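Local coordinates for protein isocitrate dehydrogenase [NAD] subunit 1, mitochondrial (Saccharomyces cerevisiae, PDB 3BLX) that oxidatively decarboxylates isocitrate to 2-oxoglutarate with NAD(+) as an allosterically regulated, octameric enzyme of the mitochondrial citric acid cycle, at residues N73-K78 with A267-G272; L256-N261 with I292-L297. All coordinates share one frame; numbering follows the deposited sequence.

How the contacts relate
The two contacts belong to one neighbourhood, their centres about 9 Å apart. Contact 1 pairs 73-78 with 267-272 as parallel strands; contact 2 sets 256-261 against helix 289-302 and so backs the next strand of the same sheet. Strands 258-262 and 267-269 run antiparallel side by side, probably hydrogen-bonded from Asn261 N to Val268 O at 2.8 Å, and the pairing continues just beyond them with Gly272 N to Val257 O at 2.9 Å. Contact 1 comes nearer the predicted substrate site: the side chain of Glu270 is about 7 Å from that of Arg129 and about 8 Å from that of Arg98, whereas Gly259 of contact 2 lies about 10 Å from the side chain of Arg129.

Contact 1 (N73-K78 with A267-G272); sequences NKIGLK and AVFEPG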
loop_
_atom_site.group_PDB
_atom_site.type_symbol
_atom_site.label_atom_id
_atom_site.label_comp_id
_atom_site.label_asym_id
_atom_site.label_seq_id
_atom_site.Cartn_x
_atom_site.Cartn_y
_atom_site.Cartn_z
ATOM N N ASN E 73 14.553 -15.595 -4.092
ATOM C CA ASN E 73 15.854 -15.813 -3.472
ATOM C C ASN E 73 16.562 -14.526 -3.060
ATOM O O ASN E 73 17.344 -14.532 -2.126
ATOM C CB ASN E 73 16.754 -16.657 -4.378
ATOM C CG ASN E 73 16.109 -17.945 -4.807
ATOM O OD1 ASN E 73 15.240 -18.496 -4.127
ATOM N ND2 ASN E 73 16.551 -18.452 -5.939
ATOM N N LYS E 74 16.295 -13.436 -3.779
ATOM C CA LYS E 74 16.887 -12.111 -3.513
ATOM C C LYS E 74 18.323 -11.913 -3.986
ATOM O O LYS E 74 18.765 -10.793 -4.126
ATOM C CB LYS E 74 16.799 -11.727 -2.019
ATOM C CG LYS E 74 15.448 -11.977 -1.354
ATOM C CD LYS E 74 14.352 -11.246 -2.045
ATOM C CE LYS E 74 13.128 -11.126 -1.165
ATOM N NZ LYS E 74 12.585 -12.476 -0.845
ATOM N N ILE E 75 19.056 -12.996 -4.183
ATOM C CA ILE E 75 20.454 -12.945 -4.594
ATOM C C ILE E 75 20.656 -13.760 -5.865
ATOM O O ILE E 75 20.112 -14.859 -6.019
ATOM C CB ILE E 75 21.375 -13.492 -3.483
ATOM C CG1 ILE E 75 21.142 -12.701 -2.216
ATOM C CG2 ILE E 75 22.819 -13.277 -3.853
ATOM C CD1 ILE E 75 21.438 -11.201 -2.388
ATOM N N GLY E 76 21.457 -13.239 -6.779
ATOM C CA GLY E 76 21.689 -13.948 -8.027
ATOM C C GLY E 76 23.092 -13.847 -8.579
ATOM O O GLY E 76 23.811 -12.885 -8.330
ATOM N N LEU E 77 23.480 -14.864 -9.335
ATOM C CA LEU E 77 24.758 -14.868 -10.036
ATOM C C LEU E 77 24.411 -15.047 -11.495
ATOM O O LEU E 77 23.695 -15.971 -11.867
ATOM C CB LEU E 77 25.664 -16.010 -9.557
ATOM C CG LEU E 77 27.171 -15.740 -9.489
ATOM C CD1 LEU E 77 27.938 -16.960 -9.883
ATOM C CD2 LEU E 77 27.562 -14.646 -10.393
ATOM N N LYS E 78 24.925 -14.161 -12.317
ATOM C CA LYS E 78 24.507 -14.103 -13.690
ATOM C C LYS E 78 25.707 -14.122 -14.635
ATOM O O LYS E 78 26.658 -13.388 -14.433
ATOM C CB LYS E 78 23.643 -12.854 -13.879
ATOM C CG LYS E 78 23.492 -12.356 -15.279
ATOM C CD LYS E 78 22.307 -11.423 -15.361
ATOM C CE LYS E 78 22.537 -10.278 -16.371
ATOM N NZ LYS E 78 23.154 -10.736 -17.654
ATOM N N ALA E 267 20.074 -8.279 -5.174
ATOM C CA ALA E 267 21.438 -8.081 -5.630
ATOM C C ALA E 267 21.720 -9.143 -6.671
ATOM O O ALA E 267 21.328 -10.300 -6.527
ATOM C CB ALA E 267 22.404 -8.173 -4.484
ATOM N N VAL E 268 22.391 -8.751 -7.734
ATOM C CA VAL E 268 22.726 -9.693 -8.784
ATOM C C VAL E 268 24.182 -9.478 -9.158
ATOM O O VAL E 268 24.583 -8.368 -9.508
ATOM C CB VAL E 268 21.846 -9.463 -10.032
ATOM C CG1 VAL E 268 22.400 -10.228 -11.220
ATOM C CG2 VAL E 268 20.396 -9.837 -9.766
ATOM N N PHE E 269 24.976 -10.538 -9.076
ATOM C CA PHE E 269 26.414 -10.428 -9.316
ATOM C C PHE E 269 26.790 -10.939 -10.687
ATOM O O PHE E 269 26.226 -11.921 -11.151
ATOM C CB PHE E 269 27.190 -11.138 -8.207
ATOM C CG PHE E 269 26.965 -10.521 -6.863
ATOM C CD1 PHE E 269 27.830 -9.562 -6.372
ATOM C CD2 PHE E 269 25.829 -10.823 -6.144
ATOM C CE1 PHE E 269 27.598 -8.971 -5.158
ATOM C CE2 PHE E 269 25.583 -10.237 -4.925
ATOM C CZ PHE E 269 26.483 -9.306 -4.427
ATOM N N GLU E 270 27.722 -10.245 -11.343
ATOM C CA GLU E 270 28.006 -10.478 -12.761
ATOM C C GLU E 270 29.182 -9.640 -13.178
ATOM O O GLU E 270 29.381 -8.555 -12.651
ATOM C CB GLU E 270 26.808 -10.099 -13.635
ATOM C CG GLU E 270 26.761 -8.626 -14.014
ATOM C CD GLU E 270 25.836 -8.315 -15.207
ATOM O OE1 GLU E 270 25.557 -9.228 -16.018
ATOM O OE2 GLU E 270 25.389 -7.149 -15.340
ATOM N N PRO E 271 29.968 -10.138 -14.131
ATOM C CA PRO E 271 31.151 -9.427 -14.633
ATOM C C PRO E 271 30.838 -7.977 -15.048
ATOM O O PRO E 271 29.876 -7.702 -15.780
ATOM C CB PRO E 271 31.564 -10.255 -15.846
ATOM C CG PRO E 271 31.034 -11.612 -15.584
ATOM C CD PRO E 271 29.734 -11.402 -14.846
ATOM N N GLY E 272 31.680 -7.061 -14.582
ATOM C CA GLY E 272 31.396 -5.660 -14.655
ATOM C C GLY E 272 31.471 -5.027 -16.030
ATOM O O GLY E 272 31.047 -3.876 -16.199
#
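Four backbone hydrogen bonds join 74-78 to 267-269, the strands 75-78 and 267-269 running parallel. Ala267 N reaches Lys74 O at 3.0 Å. Gly76 N reaches Ala267 O, also at 3.0 Å. Phe269 N gives Gly76 O an almost straight bond (174°) from above the carbonyl plane. Lys78 N meets Phe269 O nearly along its C=O axis at 2.8 Å. A side chain at Gly76 would lie on the face of Val268, close against its CG2; glycine keeps that side slim. The strands belong to the mixed central sheet of the isocitrate/isopropylmalate dehydrogenase fold, in which 75-80 is held between 17-25 and 267-269. On the face carrying Ile75, Leu77, Ala267 and Phe269, apolar groups meet: Ile75 CD1 rests on Ala267 CB at 3.8 Å, and its other branch, CG2, comes to the edge of the Phe269 ring, 4.2 Å from CE2. Helix 289-302 packs here too, through Leu297 and Met298.

Lys78 begins with CB against Phe269 O and, at 3.9 Å, Val268 CG1. CG is anti to the backbone N (chi1 160°), so the chain runs alongside that of Glu270, both pointing the same way. CG and CD pass Glu270 OE1 at van der Waals range, and CE comes to 3.2 Å from that OE1. Bends at chi3 and chi4 (44°) turn the tip so that NZ makes a salt bridge with Glu270 OE1 at 3.3 Å. Lysine fits because its methylenes run beside the Glu270 side chain while its ammonium pairs with two carboxylates, at Glu270 OE1 and Asp86 OD1. An alanine here removes the ammonium, which would probably leave both carboxylates less well balanced and Glu270 less firmly placed. Glu270 takes the crowded chi1 position between its backbone N and carbonyl carbon, and its second oxygen, OE2, forms a salt bridge with Arg274 NE.

Contact 2 (L256-N261 with I292-L297); sequences LVAGAN and ILSSTL
Helix 289-302 lies on the central sheet of this alpha/beta dehydrogenase fold, and its segment 292-297 meets strand 258-261 at 44° between their directions, the axes approaching to 6.7 Å. Ile292 faces the layer of helices instead, its branched chain packing against Ile39 of helix 27-42 and Val315 of helix 306-320. Leu293 turns toward the strand, and it is its CB that meets Ala258 CB at 3.8 Å; the leucine also touches Val315, bridging strand and neighbouring helix. A methyl group at 258 suits so close a meeting, being small enough to let the helix settle onto the strand.

Ser294 supplies the polar grip. With OG anti to its carbonyl carbon (chi1 -69°), the hydroxyl accepts a hydrogen bond from Gly259 N at 3.0 Å, with an angle of 155° at the hydrogen. The same OG is bonded to Ala290 O one turn earlier, so a buried hydroxyl has a partner in the helix as well as in the strand. Serine is fitting because it is short and polar enough to tie the helix to a strand backbone.

Ser295 starts away from the strand, and its side chain touches Val36 and Phe40 of helix 27-42. Thr296 also serves the helix rather than the strand: OG1 donates to Leu293 O at 2.9 Å, on a lone pair of that carbonyl, and the oxygen takes the Leu297 N-H as well. Leu297 comes back to the strand, its CD1 branch lying 4.0 Å from Ala258 CB and 4.3 Å from Ala260 CB. Between these two methyls in sequence, Leu297 CD1 also comes to 3.9 Å from Gly259 O.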
loop_
_atom_site.group_PDB
_atom_site.type_symbol
_atom_site.label_atom_id
_atom_site.label_comp_id
_atom_site.label_asym_id
_atom_site.label_seq_id
_atom_site.Cartn_x
_atom_site.Cartn_y
_atom_site.Cartn_z
ATOM N N LEU E 256 38.807 -9.566 -16.477
ATOM C CA LEU E 256 39.363 -9.354 -15.131
ATOM C C LEU E 256 38.546 -8.430 -14.220
ATOM O O LEU E 256 38.996 -8.066 -13.122
ATOM C CB LEU E 256 40.751 -8.756 -15.257
ATOM C CG LEU E 256 41.672 -9.558 -16.168
ATOM C CD1 LEU E 256 42.917 -8.746 -16.519
ATOM C CD2 LEU E 256 42.019 -10.826 -15.467
ATOM N N VAL E 257 37.353 -8.064 -14.683
ATOM C CA VAL E 257 36.544 -7.033 -14.051
ATOM C C VAL E 257 35.359 -7.564 -13.277
ATOM O O VAL E 257 34.383 -7.998 -13.881
ATOM C CB VAL E 257 35.937 -6.137 -15.117
ATOM C CG1 VAL E 257 35.107 -5.055 -14.442
ATOM C CG2 VAL E 257 37.027 -5.546 -15.984
ATOM N N ALA E 258 35.421 -7.502 -11.952
ATOM C CA ALA E 258 34.284 -7.935 -11.121
ATOM C C ALA E 258 33.133 -6.921 -11.193
ATOM O O ALA E 258 33.342 -5.750 -11.473
ATOM C CB ALA E 258 34.716 -8.161 -9.677
ATOM N N GLY E 259 31.918 -7.373 -10.936
ATOM C CA GLY E 259 30.792 -6.483 -10.997
ATOM C C GLY E 259 29.660 -6.911 -10.087
ATOM O O GLY E 259 29.550 -8.095 -9.719
ATOM N N ALA E 260 28.813 -5.938 -9.738
ATOM C CA ALA E 260 27.631 -6.200 -8.939
ATOM C C ALA E 260 26.537 -5.224 -9.283
ATOM O O ALA E 260 26.798 -4.084 -9.632
ATOM C CB ALA E 260 27.971 -6.135 -7.432
ATOM N N ASN E 261 25.304 -5.677 -9.161
ATOM C CA ASN E 261 24.158 -4.816 -9.344
ATOM C C ASN E 261 23.230 -4.849 -8.137
ATOM O O ASN E 261 22.778 -5.916 -7.726
ATOM C CB ASN E 261 23.432 -5.242 -10.596
ATOM C CG ASN E 261 24.277 -5.057 -11.816
ATOM O OD1 ASN E 261 24.444 -3.940 -12.304
ATOM N ND2 ASN E 261 24.824 -6.148 -12.319
ATOM N N ILE E 292 34.424 -15.385 -11.364
ATOM C CA ILE E 292 34.840 -15.862 -10.070
ATOM C C ILE E 292 34.923 -14.730 -9.035
ATOM O O ILE E 292 34.435 -14.865 -7.910
ATOM C CB ILE E 292 36.200 -16.588 -10.157
ATOM C CG1 ILE E 292 36.139 -17.721 -11.195
ATOM C CG2 ILE E 292 36.598 -17.141 -8.781
ATOM C CD1 ILE E 292 37.482 -18.417 -11.472
ATOM N N LEU E 293 35.564 -13.629 -9.413
ATOM C CA LEU E 293 35.683 -12.484 -8.532
ATOM C C LEU E 293 34.313 -11.874 -8.194
ATOM O O LEU E 293 34.075 -11.419 -7.076
ATOM C CB LEU E 293 36.603 -11.432 -9.151
ATOM C CG LEU E 293 38.057 -11.890 -9.225
ATOM C CD1 LEU E 293 38.959 -10.786 -9.736
ATOM C CD2 LEU E 293 38.508 -12.360 -7.860
ATOM N N SER E 294 33.416 -11.856 -9.167
ATOM C CA SER E 294 32.073 -11.388 -8.915
ATOM C C SER E 294 31.441 -12.344 -7.926
ATOM O O SER E 294 30.712 -11.933 -7.042
ATOM C CB SER E 294 31.263 -11.364 -10.215
ATOM O OG SER E 294 31.748 -10.351 -11.071
ATOM N N SER E 295 31.762 -13.616 -8.095
ATOM C CA SER E 295 31.316 -14.676 -7.213
ATOM C C SER E 295 31.695 -14.387 -5.776
ATOM O O SER E 295 30.947 -14.726 -4.857
ATOM C CB SER E 295 31.983 -15.997 -7.623
ATOM O OG SER E 295 31.239 -17.086 -7.186
ATOM N N THR E 296 32.874 -13.799 -5.574
ATOM C CA THR E 296 33.333 -13.543 -4.227
ATOM C C THR E 296 32.671 -12.302 -3.648
ATOM O O THR E 296 32.415 -12.256 -2.452
ATOM C CB THR E 296 34.869 -13.490 -4.114
ATOM O OG1 THR E 296 35.358 -12.256 -4.631
ATOM C CG2 THR E 296 35.477 -14.642 -4.863
ATOM N N LEU E 297 32.373 -11.308 -4.488
ATOM C CA LEU E 297 31.550 -10.174 -4.056
ATOM C C LEU E 297 30.236 -10.686 -3.492
ATOM O O LEU E 297 29.756 -10.200 -2.479
ATOM C CB LEU E 297 31.271 -9.218 -5.205
ATOM C CG LEU E 297 32.453 -8.379 -5.684
ATOM C CD1 LEU E 297 32.037 -7.385 -6.771
ATOM C CD2 LEU E 297 33.039 -7.637 -4.517
#